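Local atomic coordinates of putative D-glycero-D-manno-heptose 7-phosphate kinase (Campylobacter jejuni subsp. jejuni, PDB entry 4N3O), a protein that catalyses the ATP-dependent phosphorylation of D-glycero-alpha-D-manno-heptose 7-phosphate at C-1, giving the 1,7-bisphosphate, a step in capsule polysaccharide biosynthesis. Residues 45-50 with 103-108. Residues are numbered along the deposited sequence; the frame is centred on the assembly and turned at random.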
loop_
_atom_site.group_PDB
_atom_site.type_symbol
_atom_site.label_atom_id
_atom_site.label_comp_id
_atom_site.label_asym_id
_atom_site.label_seq_id
_atom_site.Cartn_x
_atom_site.Cartn_y
_atom_site.Cartn_z
ATOM N N HIS A 45 2.925 2.209 13.640
ATOM C CA HIS A 45 1.624 2.060 14.246
ATOM C C HIS A 45 1.758 2.301 15.728
ATOM O O HIS A 45 2.678 1.807 16.347
ATOM C CB HIS A 45 1.094 0.633 14.014
ATOM C CG HIS A 45 1.213 0.171 12.599
ATOM N ND1 HIS A 45 0.189 0.296 11.689
ATOM C CD2 HIS A 45 2.251 -0.389 11.924
ATOM C CE1 HIS A 45 0.586 -0.170 10.515
ATOM N NE2 HIS A 45 1.831 -0.597 10.633
ATOM N N CYS A 46 0.834 3.068 16.290
ATOM C CA CYS A 46 0.827 3.358 17.720
ATOM C C CYS A 46 -0.556 3.172 18.304
ATOM O O CYS A 46 -1.545 3.598 17.713
ATOM C CB CYS A 46 1.255 4.805 18.001
ATOM S SG CYS A 46 2.949 5.195 17.518
ATOM N N THR A 47 -0.612 2.526 19.462
ATOM C CA THR A 47 -1.850 2.359 20.203
ATOM C C THR A 47 -1.600 2.909 21.621
ATOM O O THR A 47 -0.619 2.536 22.283
ATOM C CB THR A 47 -2.296 0.902 20.288
ATOM O OG1 THR A 47 -2.812 0.500 19.024
ATOM C CG2 THR A 47 -3.388 0.748 21.284
ATOM N N LEU A 48 -2.486 3.784 22.084
ATOM C CA LEU A 48 -2.356 4.352 23.425
ATOM C C LEU A 48 -3.616 4.017 24.196
ATOM O O LEU A 48 -4.712 4.438 23.802
ATOM C CB LEU A 48 -2.154 5.866 23.356
ATOM C CG LEU A 48 -1.785 6.623 24.643
ATOM C CD1 LEU A 48 -1.441 8.061 24.300
ATOM C CD2 LEU A 48 -2.895 6.588 25.676
ATOM N N ILE A 49 -3.465 3.260 25.284
ATOM C CA ILE A 49 -4.614 2.850 26.101
ATOM C C ILE A 49 -4.578 3.432 27.508
ATOM O O ILE A 49 -3.642 3.190 28.276
ATOM C CB ILE A 49 -4.719 1.311 26.237
ATOM C CG1 ILE A 49 -4.606 0.629 24.868
ATOM C CG2 ILE A 49 -6.041 0.914 26.892
ATOM C CD1 ILE A 49 -4.516 -0.873 24.964
ATOM N N LYS A 50 -5.620 4.186 27.839
ATOM C CA LYS A 50 -5.761 4.756 29.165
ATOM C C LYS A 50 -5.984 3.631 30.166
ATOM O O LYS A 50 -6.719 2.675 29.889
ATOM C CB LYS A 50 -6.938 5.732 29.222
ATOM C CG LYS A 50 -7.164 6.315 30.618
ATOM C CD LYS A 50 -8.287 7.343 30.664
ATOM C CE LYS A 50 -8.469 7.881 32.083
ATOM N NZ LYS A 50 -9.455 8.989 32.145
ATOM N N SER A 103 -0.843 2.968 28.690
ATOM C CA SER A 103 0.100 2.034 28.069
ATOM C C SER A 103 0.230 2.472 26.611
ATOM O O SER A 103 -0.760 2.805 25.984
ATOM C CB SER A 103 -0.375 0.591 28.150
ATOM O OG SER A 103 -1.520 0.369 27.354
ATOM N N LEU A 104 1.456 2.481 26.094
ATOM C CA LEU A 104 1.747 2.912 24.743
ATOM C C LEU A 104 2.415 1.757 24.008
ATOM O O LEU A 104 3.448 1.250 24.464
ATOM C CB LEU A 104 2.689 4.117 24.783
ATOM C CG LEU A 104 3.090 4.701 23.430
ATOM C CD1 LEU A 104 1.861 5.283 22.753
ATOM C CD2 LEU A 104 4.174 5.748 23.577
ATOM N N HIS A 105 1.843 1.346 22.872
ATOM C CA HIS A 105 2.372 0.201 22.139
ATOM C C HIS A 105 2.696 0.635 20.722
ATOM O O HIS A 105 1.861 1.260 20.091
ATOM C CB HIS A 105 1.314 -0.911 22.107
ATOM C CG HIS A 105 0.666 -1.177 23.430
ATOM N ND1 HIS A 105 1.018 -2.239 24.233
ATOM C CD2 HIS A 105 -0.319 -0.520 24.089
ATOM C CE1 HIS A 105 0.272 -2.231 25.326
ATOM N NE2 HIS A 105 -0.550 -1.198 25.261
ATOM N N THR A 106 3.882 0.308 20.208
ATOM C CA THR A 106 4.253 0.729 18.848
ATOM C C THR A 106 5.042 -0.304 18.066
ATOM O O THR A 106 5.640 -1.213 18.642
ATOM C CB THR A 106 5.165 1.957 18.882
ATOM O OG1 THR A 106 6.405 1.607 19.501
ATOM C CG2 THR A 106 4.534 3.068 19.659
ATOM N N TYR A 107 5.053 -0.144 16.743
ATOM C CA TYR A 107 5.862 -1.010 15.874
ATOM C C TYR A 107 5.887 -0.441 14.465
ATOM O O TYR A 107 4.952 0.246 14.031
ATOM C CB TYR A 107 5.398 -2.489 15.869
ATOM C CG TYR A 107 4.233 -2.811 14.965
ATOM C CD1 TYR A 107 2.934 -2.679 15.404
ATOM C CD2 TYR A 107 4.444 -3.259 13.671
ATOM C CE1 TYR A 107 1.873 -2.969 14.581
ATOM C CE2 TYR A 107 3.382 -3.569 12.834
ATOM C CZ TYR A 107 2.101 -3.413 13.296
ATOM O OH TYR A 107 1.036 -3.687 12.465
ATOM N N SER A 108 6.958 -0.747 13.753
ATOM C CA SER A 108 7.162 -0.251 12.408
ATOM C C SER A 108 7.014 -1.336 11.388
ATOM O O SER A 108 7.306 -2.483 11.676
ATOM C CB SER A 108 8.579 0.316 12.287
ATOM O OG SER A 108 8.882 0.573 10.917
#
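His45 with Tyr107, Thr47 with His105 and Ile49 with Ser103 are the hydrogen-bonded pairs of two antiparallel strands whose axes come within 4.7 Å at 171°. Six N-H...O=C bonds join them, from a nearly straight His45 N to Tyr107 O (2.8 Å) to a more bent Tyr107 N to His45 O (3.1 Å). On the face carrying these pairs, the flat rings of His45 and Tyr107 gain broad contact in an offset stack, planes 20° from parallel. His45 CD2 lies over the tyrosine ring near its rim, 3.3 Å from Tyr107 CZ, while Tyr107 OH lies over the imidazole rim; His45 NE2 hydrogen-bonds Asp109. Beta-branched Thr47 and Ile49 suit an extended strand; Thr47 OG1 hydrogen-bonds Arg8, and Ile49 CD1 approaches His105 NE2 obliquely. Ser103 OG, between its backbone N and carbonyl carbon (chi1 68°), lies 3.5 Å from Ile49 CB. On the other face Leu104 CD1 meets Leu48 CB at 4.1 Å under helix 118-134, whereas small Cys46 and Thr106 suit a close non-hydrogen-bonded pair, Thr106 beside Ser60, a probable ATP-binding residue. The strands thus turn one face to that helix of the GHMP kinase and the other, mixed face partly to the second subunit. There His105 NE2 hydrogen-bonds Ser103 OG (2.8 Å) and ND1 hydrogen-bonds Asp59, which fixes the ring's rotation and may favour a proton on ND1.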